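Local coordinates for protein mini spindles (Drosophila melanogaster, PDB 5VJC), which probably binds tubulin through TOG domains built from HEAT repeats, and so promotes microtubule dynamics and mitotic spindle formation, at residues 107-112 against 150-155; 139-144 against 158-163; 143-148 against 189-194; 171-176 against 193-198. All blocks are in the same frame, centred on the assembly; numbering follows the deposited sequence.

In the fold
Following the chain from the N terminus, helix 105-124 opens contact 1, the end of helix 131-142 opens contact 2, and the loop after it opens contact 3, which shares L143 and K144 with contact 2. Helix 150-166 then closes contact 1 with its first turns and contact 2 farther along. Contact 1 therefore crosses both contacts 2 and 3. Contact 4 opens on helix 169-178, after contacts 1 and 2 have closed; helix 185-202 closes contact 3 at 189-194 and contact 4 at 193-198, the two sharing D193 and E194. A salt bridge from R161 to E194 joins contact 2 to contacts 3 and 4. Together they tie five successive helices into one stretch of the TOG solenoid.

Contact 1: 107-112 against 150-155; sequences VLIKGL and DAVRNG
Two roughly parallel helices of the TOG solenoid, 105-124 and 150-166, pack side by side here; the axes of segments 107-112 and 150-155 are 27° apart and approach to 9.1 Å. No hydrogen bond crosses the contact; its side chains meet by apolar packing. At its outer margin the extended arm of I109 brings CD1 to 3.7 Å from A151 CB, and the short methyl of A151 suits this partly open border. Farther in, V152 spreads its two methyls between two leucines. V152 CG2, beside its own backbone N, lies 4.0 Å from L108 CB, while V152 CG1 is 4.1 Å from L112 CD1. The same L112 methyl rests 3.6 Å from V152 O, so the leucine leans on helix backbone as well as on a side chain. L112 CD2 sits 4.0 Å from G155 C; because G155 has no side chain, the fork of L112 can lie directly against the main chain, and the CA atoms of L112 and G155 approach to 5.5 Å. L108 and L112 are one turn apart and both point their CB toward the partner helix, with CG anti to the carbonyl carbon. Near-parallel helices packed side by side through aliphatic residues are in keeping with the stacked helices of a HEAT-repeat solenoid.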
loop_
_atom_site.group_PDB
_atom_site.type_symbol
_atom_site.label_atom_id
_atom_site.label_comp_id
_atom_site.label_asym_id
_atom_site.label_seq_id
_atom_site.Cartn_x
_atom_site.Cartn_y
_atom_site.Cartn_z
ATOM N N VAL A 107 -8.151 10.385 10.693
ATOM C CA VAL A 107 -6.796 9.863 10.899
ATOM C C VAL A 107 -6.251 9.316 9.577
ATOM O O VAL A 107 -5.084 9.532 9.231
ATOM C CB VAL A 107 -6.761 8.766 11.999
ATOM C CG1 VAL A 107 -5.401 8.099 12.037
ATOM C CG2 VAL A 107 -7.092 9.365 13.363
ATOM N N LEU A 108 -7.107 8.647 8.808
ATOM C CA LEU A 108 -6.664 8.122 7.526
ATOM C C LEU A 108 -6.272 9.255 6.568
ATOM O O LEU A 108 -5.200 9.214 5.963
ATOM C CB LEU A 108 -7.732 7.218 6.917
ATOM C CG LEU A 108 -8.116 5.981 7.732
ATOM C CD1 LEU A 108 -9.310 5.261 7.093
ATOM C CD2 LEU A 108 -6.949 5.036 7.853
ATOM N N ILE A 109 -7.103 10.290 6.456
ATOM C CA ILE A 109 -6.828 11.366 5.498
ATOM C C ILE A 109 -5.576 12.171 5.858
ATOM O O ILE A 109 -4.759 12.498 5.000
ATOM C CB ILE A 109 -8.037 12.335 5.363
ATOM C CG1 ILE A 109 -9.168 11.666 4.562
ATOM C CG2 ILE A 109 -7.608 13.629 4.656
ATOM C CD1 ILE A 109 -10.571 12.209 4.854
ATOM N N LYS A 110 -5.452 12.518 7.122
ATOM C CA LYS A 110 -4.279 13.254 7.571
ATOM C C LYS A 110 -3.009 12.371 7.548
ATOM O O LYS A 110 -1.952 12.851 7.167
ATOM C CB LYS A 110 -4.518 13.828 8.968
ATOM C CG LYS A 110 -5.688 14.830 9.035
ATOM C CD LYS A 110 -5.490 15.980 8.038
ATOM C CE LYS A 110 -4.559 17.046 8.605
ATOM N NZ LYS A 110 -4.369 18.161 7.627
ATOM N N GLY A 111 -3.116 11.097 7.931
ATOM C CA GLY A 111 -1.971 10.181 7.822
ATOM C C GLY A 111 -1.513 10.010 6.372
ATOM O O GLY A 111 -0.315 10.007 6.065
ATOM N N LEU A 112 -2.474 9.878 5.465
ATOM C CA LEU A 112 -2.135 9.774 4.043
ATOM C C LEU A 112 -1.495 11.057 3.511
ATOM O O LEU A 112 -0.548 10.979 2.774
ATOM C CB LEU A 112 -3.372 9.394 3.220
ATOM C CG LEU A 112 -3.774 7.931 3.450
ATOM C CD1 LEU A 112 -5.220 7.652 3.004
ATOM C CD2 LEU A 112 -2.790 6.993 2.758
ATOM N N ASP A 150 -14.109 8.563 -0.509
ATOM C CA ASP A 150 -13.369 9.097 -1.643
ATOM C C ASP A 150 -11.982 9.660 -1.284
ATOM O O ASP A 150 -10.997 9.383 -1.968
ATOM C CB ASP A 150 -14.203 10.188 -2.303
ATOM C CG ASP A 150 -13.607 10.673 -3.579
ATOM O OD1 ASP A 150 -13.985 10.139 -4.638
ATOM O OD2 ASP A 150 -12.770 11.594 -3.528
ATOM N N ALA A 151 -11.896 10.454 -0.221
ATOM C CA ALA A 151 -10.619 11.106 0.089
ATOM C C ALA A 151 -9.570 10.085 0.555
ATOM O O ALA A 151 -8.378 10.254 0.290
ATOM C CB ALA A 151 -10.798 12.180 1.131
ATOM N N VAL A 152 -10.026 9.033 1.230
ATOM C CA VAL A 152 -9.131 7.936 1.621
ATOM C C VAL A 152 -8.605 7.193 0.390
ATOM O O VAL A 152 -7.393 6.990 0.253
ATOM C CB VAL A 152 -9.817 6.937 2.559
ATOM C CG1 VAL A 152 -8.883 5.773 2.873
ATOM C CG2 VAL A 152 -10.244 7.627 3.857
ATOM N N ARG A 153 -9.506 6.801 -0.513
ATOM C CA ARG A 153 -9.099 6.104 -1.730
ATOM C C ARG A 153 -8.120 6.943 -2.543
ATOM O O ARG A 153 -7.091 6.433 -3.023
ATOM C CB ARG A 153 -10.323 5.742 -2.587
ATOM C CG ARG A 153 -11.339 4.847 -1.899
ATOM C CD ARG A 153 -12.282 4.205 -2.924
ATOM N NE ARG A 153 -13.011 5.229 -3.670
ATOM C CZ ARG A 153 -14.165 5.757 -3.274
ATOM N NH1 ARG A 153 -14.732 5.344 -2.150
ATOM N NH2 ARG A 153 -14.762 6.695 -4.014
ATOM N N ASN A 154 -8.411 8.238 -2.696
ATOM C CA ASN A 154 -7.483 9.099 -3.436
ATOM C C ASN A 154 -6.102 9.209 -2.762
ATOM O O ASN A 154 -5.070 9.298 -3.435
ATOM C CB ASN A 154 -8.078 10.495 -3.633
ATOM C CG ASN A 154 -9.082 10.532 -4.781
ATOM O OD1 ASN A 154 -9.089 9.637 -5.632
ATOM N ND2 ASN A 154 -9.935 11.557 -4.809
ATOM N N GLY A 155 -6.098 9.221 -1.436
ATOM C CA GLY A 155 -4.864 9.390 -0.680
ATOM C C GLY A 155 -4.013 8.141 -0.820
ATOM O O GLY A 155 -2.813 8.219 -1.052
#

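Contact 2: 139-144 against 158-163; sequences PHLLLK and RVLRQV
Apolar packing makes up the whole of this buried contact, and no hydrogen bond crosses it. L141 points at the partner helix; CG anti to the backbone N (chi1 166°) with chi2 at 72° puts CD2 3.8 Å from V159 CG1 and 3.9 Å from L160 CD1, with V163 CG2 at the margin, 4.4 Å from the same L141 methyl. One leucine tip is thus received by three side chains of helix 158-163. V159 and V163, a turn apart, give short, stiff walls, and the longer L160, also with CG anti to its backbone N (chi1 -170°), extends to meet L142. Those two leucines cross at about a right angle, L142 CD2 lying 4.0 Å from L160 CD2.

Backbone hydrogen bonds shape the two supports. P139 has no N-H to give to the preceding turn, and helix 131-142 is kinked there; P139 O still accepts a bond from L143 N. On the other helix V159 O receives both Q162 N and V163 N, each at 2.9 Å, a local tightening of the turn around R161.

Polar groups turn elsewhere: R161 forms a salt bridge with E194 and a cation-pi contact with F197, and Q162 NE2 bonds to V116 O. Consecutive helices running in opposite senses, with leucine and valine between them, are characteristic of the antiparallel layers of HEAT-repeat solenoids.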
loop_
_atom_site.group_PDB
_atom_site.type_symbol
_atom_site.label_atom_id
_atom_site.label_comp_id
_atom_site.label_asym_id
_atom_site.label_seq_id
_atom_site.Cartn_x
_atom_site.Cartn_y
_atom_site.Cartn_z
ATOM N N PRO A 139 1.089 -3.830 1.804
ATOM C CA PRO A 139 -0.153 -4.623 1.876
ATOM C C PRO A 139 -1.232 -3.940 2.710
ATOM O O PRO A 139 -2.428 -4.022 2.393
ATOM C CB PRO A 139 0.281 -5.932 2.558
ATOM C CG PRO A 139 1.731 -5.987 2.407
ATOM C CD PRO A 139 2.257 -4.598 2.264
ATOM N N HIS A 140 -0.786 -3.262 3.768
ATOM C CA HIS A 140 -1.680 -2.610 4.690
ATOM C C HIS A 140 -2.226 -1.333 4.098
ATOM O O HIS A 140 -3.407 -1.011 4.287
ATOM C CB HIS A 140 -0.968 -2.334 6.019
ATOM C CG HIS A 140 -0.399 -3.564 6.642
ATOM N ND1 HIS A 140 -1.186 -4.522 7.242
ATOM C CD2 HIS A 140 0.877 -4.016 6.713
ATOM C CE1 HIS A 140 -0.414 -5.500 7.685
ATOM N NE2 HIS A 140 0.841 -5.220 7.376
ATOM N N LEU A 141 -1.366 -0.596 3.400
ATOM C CA LEU A 141 -1.829 0.580 2.682
ATOM C C LEU A 141 -2.895 0.185 1.659
ATOM O O LEU A 141 -3.950 0.795 1.599
ATOM C CB LEU A 141 -0.664 1.275 1.984
ATOM C CG LEU A 141 -0.950 2.333 0.928
ATOM C CD1 LEU A 141 -1.481 3.608 1.590
ATOM C CD2 LEU A 141 0.363 2.606 0.068
ATOM N N LEU A 142 -2.613 -0.860 0.884
ATOM C CA LEU A 142 -3.519 -1.285 -0.179
ATOM C C LEU A 142 -4.902 -1.686 0.327
ATOM O O LEU A 142 -5.884 -1.561 -0.406
ATOM C CB LEU A 142 -2.912 -2.439 -0.966
ATOM C CG LEU A 142 -2.095 -1.979 -2.171
ATOM C CD1 LEU A 142 -1.139 -3.079 -2.586
ATOM C CD2 LEU A 142 -3.032 -1.624 -3.329
ATOM N N LEU A 143 -4.969 -2.168 1.568
ATOM C CA LEU A 143 -6.238 -2.490 2.216
ATOM C C LEU A 143 -7.226 -1.344 2.189
ATOM O O LEU A 143 -8.424 -1.570 2.171
ATOM C CB LEU A 143 -6.019 -2.908 3.675
ATOM C CG LEU A 143 -5.600 -4.365 3.882
ATOM C CD1 LEU A 143 -5.561 -4.656 5.372
ATOM C CD2 LEU A 143 -6.549 -5.341 3.164
ATOM N N LYS A 144 -6.720 -0.117 2.201
ATOM C CA LYS A 144 -7.587 1.049 2.209
ATOM C C LYS A 144 -7.960 1.549 0.797
ATOM O O LYS A 144 -8.715 2.511 0.665
ATOM C CB LYS A 144 -6.929 2.188 2.990
ATOM C CG LYS A 144 -6.408 1.829 4.376
ATOM C CD LYS A 144 -7.285 0.817 5.110
ATOM C CE LYS A 144 -8.485 1.445 5.744
ATOM N NZ LYS A 144 -9.150 0.439 6.632
ATOM N N ARG A 158 -2.460 8.029 -4.220
ATOM C CA ARG A 158 -1.381 9.012 -4.370
ATOM C C ARG A 158 -0.080 8.502 -3.725
ATOM O O ARG A 158 1.013 8.559 -4.324
ATOM C CB ARG A 158 -1.812 10.350 -3.755
ATOM C CG ARG A 158 -0.744 11.425 -3.719
ATOM C CD ARG A 158 -0.631 12.228 -5.008
ATOM N NE ARG A 158 0.184 13.434 -4.834
ATOM C CZ ARG A 158 1.509 13.481 -4.992
ATOM N NH1 ARG A 158 2.190 12.394 -5.342
ATOM N NH2 ARG A 158 2.163 14.625 -4.808
ATOM N N VAL A 159 -0.210 7.985 -2.509
ATOM C CA VAL A 159 0.921 7.371 -1.800
ATOM C C VAL A 159 1.416 6.144 -2.554
ATOM O O VAL A 159 2.602 5.984 -2.759
ATOM C CB VAL A 159 0.513 6.973 -0.346
ATOM C CG1 VAL A 159 1.647 6.163 0.368
ATOM C CG2 VAL A 159 0.126 8.212 0.457
ATOM N N LEU A 160 0.506 5.265 -2.967
ATOM C CA LEU A 160 0.934 4.060 -3.670
ATOM C C LEU A 160 1.745 4.419 -4.927
ATOM O O LEU A 160 2.752 3.767 -5.268
ATOM C CB LEU A 160 -0.267 3.191 -4.047
ATOM C CG LEU A 160 0.077 1.791 -4.578
ATOM C CD1 LEU A 160 0.538 0.844 -3.459
ATOM C CD2 LEU A 160 -1.091 1.181 -5.325
ATOM N N ARG A 161 1.357 5.507 -5.582
ATOM C CA ARG A 161 2.035 5.859 -6.829
ATOM C C ARG A 161 3.335 6.610 -6.595
ATOM O O ARG A 161 4.104 6.822 -7.531
ATOM C CB ARG A 161 1.088 6.646 -7.718
ATOM C CG ARG A 161 0.008 5.718 -8.270
ATOM C CD ARG A 161 -1.055 6.460 -9.065
ATOM N NE ARG A 161 -2.143 5.556 -9.414
ATOM C CZ ARG A 161 -3.142 5.869 -10.236
ATOM N NH1 ARG A 161 -3.170 7.061 -10.826
ATOM N NH2 ARG A 161 -4.091 4.971 -10.492
ATOM N N GLN A 162 3.594 6.953 -5.336
ATOM C CA GLN A 162 4.921 7.361 -4.911
ATOM C C GLN A 162 5.778 6.162 -4.500
ATOM O O GLN A 162 6.961 6.140 -4.774
ATOM C CB GLN A 162 4.837 8.324 -3.736
ATOM C CG GLN A 162 4.207 9.656 -4.067
ATOM C CD GLN A 162 4.075 10.476 -2.826
ATOM O OE1 GLN A 162 3.387 10.067 -1.869
ATOM N NE2 GLN A 162 4.780 11.608 -2.787
ATOM N N VAL A 163 5.174 5.192 -3.813
ATOM C CA VAL A 163 5.911 4.014 -3.365
ATOM C C VAL A 163 6.609 3.310 -4.525
ATOM O O VAL A 163 7.771 2.892 -4.401
ATOM C CB VAL A 163 4.987 3.021 -2.643
ATOM C CG1 VAL A 163 5.733 1.734 -2.324
ATOM C CG2 VAL A 163 4.449 3.650 -1.345
#

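Contact 3: 143-148 against 189-194; sequences LKIGDP and TECLDE
I145 holds CG1 anti to its backbone N (chi1 -156°) and CD1 fully extended, which leaves CG2 in the crowded position between the backbone N and the carbonyl carbon and turns both branches onto helix 189-194. E190 starts with CG anti to its own carbonyl carbon and then bends at chi2 (-66°), so that its methylene groups lie along the loop.

I145 CG2 fits between E190 CB, at 3.8 Å, and C191 SG, at 3.9 Å; a beta-branched residue suits this place because it offers one methyl to the helix surface while its longer arm goes on toward E194. I145 CD1 ends 4.2 Å from E194 OE1. The loop makes a type I turn from K144 to D147, closed by D147 N to K144 O at 3.0 Å, and it brings the backbone of I145 and G146 against E190: I145 O is 3.3 Å from E190 CG, and G146 CA is 4.1 Å from the same carbon.

E190 OE1 and E194 OE1 form salt bridges with R157 NH1 and R161 NH2 of helix 150-166, which probably offset their charge. E190 therefore packs its aliphatic stem on the loop while its charged end is paired, whereas E194 offers I145 an oxygen of a carboxylate whose charge is paired elsewhere. I145 O is buried against the E190 stem with no polar partner, so between loop and helix the contact rests on packing alone.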
loop_
_atom_site.group_PDB
_atom_site.type_symbol
_atom_site.label_atom_id
_atom_site.label_comp_id
_atom_site.label_asym_id
_atom_site.label_seq_id
_atom_site.Cartn_x
_atom_site.Cartn_y
_atom_site.Cartn_z
ATOM N N LEU A 143 -4.969 -2.168 1.568
ATOM C CA LEU A 143 -6.238 -2.490 2.216
ATOM C C LEU A 143 -7.226 -1.344 2.189
ATOM O O LEU A 143 -8.424 -1.570 2.171
ATOM C CB LEU A 143 -6.019 -2.908 3.675
ATOM C CG LEU A 143 -5.600 -4.365 3.882
ATOM C CD1 LEU A 143 -5.561 -4.656 5.372
ATOM C CD2 LEU A 143 -6.549 -5.341 3.164
ATOM N N LYS A 144 -6.720 -0.117 2.201
ATOM C CA LYS A 144 -7.587 1.049 2.209
ATOM C C LYS A 144 -7.960 1.549 0.797
ATOM O O LYS A 144 -8.715 2.511 0.665
ATOM C CB LYS A 144 -6.929 2.188 2.990
ATOM C CG LYS A 144 -6.408 1.829 4.376
ATOM C CD LYS A 144 -7.285 0.817 5.110
ATOM C CE LYS A 144 -8.485 1.445 5.744
ATOM N NZ LYS A 144 -9.150 0.439 6.632
ATOM N N ILE A 145 -7.453 0.917 -0.254
ATOM C CA ILE A 145 -7.694 1.481 -1.589
ATOM C C ILE A 145 -9.173 1.328 -1.962
ATOM O O ILE A 145 -9.689 2.049 -2.820
ATOM C CB ILE A 145 -6.820 0.850 -2.685
ATOM C CG1 ILE A 145 -6.678 1.822 -3.866
ATOM C CG2 ILE A 145 -7.390 -0.496 -3.148
ATOM C CD1 ILE A 145 -5.754 1.336 -4.970
ATOM N N GLY A 146 -9.862 0.430 -1.269
ATOM C CA GLY A 146 -11.278 0.232 -1.508
ATOM C C GLY A 146 -12.156 0.872 -0.451
ATOM O O GLY A 146 -13.322 0.512 -0.323
ATOM N N ASP A 147 -11.606 1.815 0.312
ATOM C CA ASP A 147 -12.370 2.460 1.392
ATOM C C ASP A 147 -13.689 3.072 0.874
ATOM O O ASP A 147 -13.742 3.529 -0.267
ATOM C CB ASP A 147 -11.520 3.544 2.048
ATOM C CG ASP A 147 -12.022 3.928 3.431
ATOM O OD1 ASP A 147 -12.753 4.936 3.546
ATOM O OD2 ASP A 147 -11.690 3.210 4.392
ATOM N N PRO A 148 -14.752 3.073 1.709
ATOM C CA PRO A 148 -16.001 3.777 1.385
ATOM C C PRO A 148 -15.781 5.249 1.041
ATOM O O PRO A 148 -16.550 5.810 0.260
ATOM C CB PRO A 148 -16.824 3.660 2.674
ATOM C CG PRO A 148 -16.296 2.461 3.378
ATOM C CD PRO A 148 -14.864 2.282 2.950
ATOM N N THR A 189 -12.667 -4.056 -7.097
ATOM C CA THR A 189 -12.801 -3.066 -8.162
ATOM C C THR A 189 -11.615 -2.093 -8.225
ATOM O O THR A 189 -11.063 -1.849 -9.301
ATOM C CB THR A 189 -14.088 -2.256 -8.009
ATOM O OG1 THR A 189 -15.200 -3.158 -7.940
ATOM C CG2 THR A 189 -14.271 -1.297 -9.184
ATOM N N GLU A 190 -11.230 -1.537 -7.081
ATOM C CA GLU A 190 -10.172 -0.528 -7.066
ATOM C C GLU A 190 -8.809 -1.144 -7.363
ATOM O O GLU A 190 -7.974 -0.530 -8.037
ATOM C CB GLU A 190 -10.149 0.214 -5.717
ATOM C CG GLU A 190 -11.379 1.108 -5.475
ATOM C CD GLU A 190 -11.458 2.294 -6.450
ATOM O OE1 GLU A 190 -10.462 2.550 -7.158
ATOM O OE2 GLU A 190 -12.512 2.963 -6.499
ATOM N N CYS A 191 -8.590 -2.375 -6.904
ATOM C CA CYS A 191 -7.346 -3.059 -7.232
ATOM C C CYS A 191 -7.289 -3.350 -8.726
ATOM O O CYS A 191 -6.247 -3.162 -9.350
ATOM C CB CYS A 191 -7.178 -4.345 -6.409
ATOM S SG CYS A 191 -6.690 -4.020 -4.681
ATOM N N LEU A 192 -8.406 -3.773 -9.316
ATOM C CA LEU A 192 -8.427 -3.971 -10.773
ATOM C C LEU A 192 -8.079 -2.692 -11.561
ATOM O O LEU A 192 -7.244 -2.738 -12.467
ATOM C CB LEU A 192 -9.788 -4.503 -11.218
ATOM C CG LEU A 192 -10.018 -5.985 -10.905
ATOM C CD1 LEU A 192 -11.530 -6.331 -10.911
ATOM C CD2 LEU A 192 -9.221 -6.875 -11.864
ATOM N N ASP A 193 -8.695 -1.562 -11.207
ATOM C CA ASP A 193 -8.355 -0.264 -11.806
ATOM C C ASP A 193 -6.862 0.087 -11.611
ATOM O O ASP A 193 -6.226 0.665 -12.495
ATOM C CB ASP A 193 -9.228 0.866 -11.214
ATOM C CG ASP A 193 -10.695 0.794 -11.665
ATOM O OD1 ASP A 193 -11.020 -0.001 -12.569
ATOM O OD2 ASP A 193 -11.525 1.543 -11.104
ATOM N N GLU A 194 -6.302 -0.252 -10.458
ATOM C CA GLU A 194 -4.889 0.017 -10.229
ATOM C C GLU A 194 -4.023 -0.872 -11.118
ATOM O O GLU A 194 -3.019 -0.418 -11.676
ATOM C CB GLU A 194 -4.537 -0.168 -8.744
ATOM C CG GLU A 194 -3.214 0.517 -8.356
ATOM C CD GLU A 194 -3.251 2.039 -8.529
ATOM O OE1 GLU A 194 -4.352 2.625 -8.690
ATOM O OE2 GLU A 194 -2.179 2.665 -8.461
#

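Contact 4: 171-176 against 193-198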
loop_
_atom_site.group_PDB
_atom_site.type_symbol
_atom_site.label_atom_id
_atom_site.label_comp_id
_atom_site.label_asym_id
_atom_site.label_seq_id
_atom_site.Cartn_x
_atom_site.Cartn_y
_atom_site.Cartn_z
ATOM N N LYS A 171 7.016 -5.785 -7.349
ATOM C CA LYS A 171 6.517 -6.191 -6.032
ATOM C C LYS A 171 5.180 -5.518 -5.714
ATOM O O LYS A 171 4.275 -6.159 -5.198
ATOM C CB LYS A 171 7.539 -5.883 -4.946
ATOM C CG LYS A 171 8.818 -6.693 -5.086
ATOM C CD LYS A 171 9.742 -6.489 -3.907
ATOM C CE LYS A 171 10.887 -7.508 -3.932
ATOM N NZ LYS A 171 10.350 -8.902 -3.873
ATOM N N VAL A 172 5.045 -4.238 -6.051
ATOM C CA VAL A 172 3.779 -3.534 -5.846
ATOM C C VAL A 172 2.668 -4.169 -6.677
ATOM O O VAL A 172 1.543 -4.373 -6.181
ATOM C CB VAL A 172 3.904 -2.041 -6.182
ATOM C CG1 VAL A 172 2.530 -1.349 -6.094
ATOM C CG2 VAL A 172 4.903 -1.378 -5.224
ATOM N N PHE A 173 2.984 -4.496 -7.931
ATOM C CA PHE A 173 2.033 -5.183 -8.793
ATOM C C PHE A 173 1.514 -6.439 -8.092
ATOM O O PHE A 173 0.304 -6.666 -8.062
ATOM C CB PHE A 173 2.648 -5.547 -10.154
ATOM C CG PHE A 173 1.657 -6.167 -11.120
ATOM C CD1 PHE A 173 0.895 -5.369 -11.961
ATOM C CD2 PHE A 173 1.491 -7.538 -11.178
ATOM C CE1 PHE A 173 -0.006 -5.931 -12.853
ATOM C CE2 PHE A 173 0.572 -8.101 -12.048
ATOM C CZ PHE A 173 -0.172 -7.305 -12.878
ATOM N N GLY A 174 2.439 -7.232 -7.547
ATOM C CA GLY A 174 2.115 -8.410 -6.761
ATOM C C GLY A 174 1.180 -8.134 -5.587
ATOM O O GLY A 174 0.210 -8.859 -5.394
ATOM N N TYR A 175 1.463 -7.101 -4.796
ATOM C CA TYR A 175 0.571 -6.748 -3.672
ATOM C C TYR A 175 -0.824 -6.310 -4.120
ATOM O O TYR A 175 -1.828 -6.635 -3.482
ATOM C CB TYR A 175 1.200 -5.649 -2.827
ATOM C CG TYR A 175 2.359 -6.140 -1.983
ATOM C CD1 TYR A 175 2.186 -7.183 -1.077
ATOM C CD2 TYR A 175 3.608 -5.558 -2.078
ATOM C CE1 TYR A 175 3.245 -7.647 -0.290
ATOM C CE2 TYR A 175 4.670 -6.005 -1.297
ATOM C CZ TYR A 175 4.476 -7.054 -0.404
ATOM O OH TYR A 175 5.511 -7.502 0.382
ATOM N N VAL A 176 -0.895 -5.572 -5.222
ATOM C CA VAL A 176 -2.185 -5.195 -5.769
ATOM C C VAL A 176 -2.967 -6.415 -6.223
ATOM O O VAL A 176 -4.181 -6.504 -5.955
ATOM C CB VAL A 176 -2.049 -4.219 -6.954
ATOM C CG1 VAL A 176 -3.456 -3.938 -7.549
ATOM C CG2 VAL A 176 -1.414 -2.931 -6.461
ATOM N N ASP A 193 -8.695 -1.562 -11.207
ATOM C CA ASP A 193 -8.355 -0.264 -11.806
ATOM C C ASP A 193 -6.862 0.087 -11.611
ATOM O O ASP A 193 -6.226 0.665 -12.495
ATOM C CB ASP A 193 -9.228 0.866 -11.214
ATOM C CG ASP A 193 -10.695 0.794 -11.665
ATOM O OD1 ASP A 193 -11.020 -0.001 -12.569
ATOM O OD2 ASP A 193 -11.525 1.543 -11.104
ATOM N N GLU A 194 -6.302 -0.252 -10.458
ATOM C CA GLU A 194 -4.889 0.017 -10.229
ATOM C C GLU A 194 -4.023 -0.872 -11.118
ATOM O O GLU A 194 -3.019 -0.418 -11.676
ATOM C CB GLU A 194 -4.537 -0.168 -8.744
ATOM C CG GLU A 194 -3.214 0.517 -8.356
ATOM C CD GLU A 194 -3.251 2.039 -8.529
ATOM O OE1 GLU A 194 -4.352 2.625 -8.690
ATOM O OE2 GLU A 194 -2.179 2.665 -8.461
ATOM N N LEU A 195 -4.415 -2.134 -11.284
ATOM C CA LEU A 195 -3.681 -3.011 -12.184
ATOM C C LEU A 195 -3.659 -2.416 -13.597
ATOM O O LEU A 195 -2.630 -2.447 -14.276
ATOM C CB LEU A 195 -4.282 -4.419 -12.194
ATOM C CG LEU A 195 -4.133 -5.190 -10.861
ATOM C CD1 LEU A 195 -5.059 -6.409 -10.780
ATOM C CD2 LEU A 195 -2.660 -5.599 -10.597
ATOM N N THR A 196 -4.785 -1.852 -14.013
ATOM C CA THR A 196 -4.895 -1.228 -15.332
ATOM C C THR A 196 -3.918 -0.053 -15.435
ATOM O O THR A 196 -3.208 0.090 -16.438
ATOM C CB THR A 196 -6.334 -0.741 -15.611
ATOM O OG1 THR A 196 -7.255 -1.824 -15.435
ATOM C CG2 THR A 196 -6.471 -0.170 -17.042
ATOM N N PHE A 197 -3.873 0.778 -14.392
ATOM C CA PHE A 197 -2.938 1.899 -14.382
ATOM C C PHE A 197 -1.491 1.403 -14.491
ATOM O O PHE A 197 -0.693 1.919 -15.282
ATOM C CB PHE A 197 -3.120 2.757 -13.122
ATOM C CG PHE A 197 -1.976 3.708 -12.872
ATOM C CD1 PHE A 197 -1.934 4.945 -13.506
ATOM C CD2 PHE A 197 -0.938 3.358 -12.025
ATOM C CE1 PHE A 197 -0.871 5.812 -13.282
ATOM C CE2 PHE A 197 0.121 4.223 -11.799
ATOM C CZ PHE A 197 0.144 5.453 -12.424
ATOM N N LEU A 198 -1.157 0.386 -13.711
ATOM C CA LEU A 198 0.202 -0.142 -13.698
ATOM C C LEU A 198 0.600 -0.777 -15.032
ATOM O O LEU A 198 1.743 -0.637 -15.488
ATOM C CB LEU A 198 0.351 -1.176 -12.575
ATOM C CG LEU A 198 0.349 -0.580 -11.171
ATOM C CD1 LEU A 198 0.333 -1.713 -10.147
ATOM C CD2 LEU A 198 1.562 0.342 -10.989
#
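F173 swings its ring out with CG anti to the backbone N (chi1 -176°), and although its CB does not aim at the partner helix, the ring does come near it. L195 takes the other common choice, CG anti to the carbonyl carbon, and its CD2 lands over one face of the F173 ring. The methyl is 3.9 Å from the ring centroid and 25° off the normal, a CH-pi contact displaced toward the rim, where F173 CE1 is the closest ring atom at 3.5 Å. The side chains cross at about a right angle, with the L195 methyl over the aromatic face.

The same methyl also leans on V176, 3.6 Å from V176 CG1, so L195 CD2 lies in the angle between an aromatic ring and a valine one turn later. V176 and L195 slide past each other in opposite directions. V176 CG1, anti to the backbone N, also touches E194 CB at 4.1 Å, using the aliphatic base of that residue. L198 repeats the L195 conformation one turn on; its CD1 approaches F173 CD1 obliquely at 4.1 Å and V176 CG2 at 4.3 Å.

The segments are nearly antiparallel (158°), with axes 10.1 Å apart at closest approach. Helix 150-166 meets V172 and E194 on one flank, helix 131-142 lies against Y175 and V176, and helix 224-241 packs on L195 and T196.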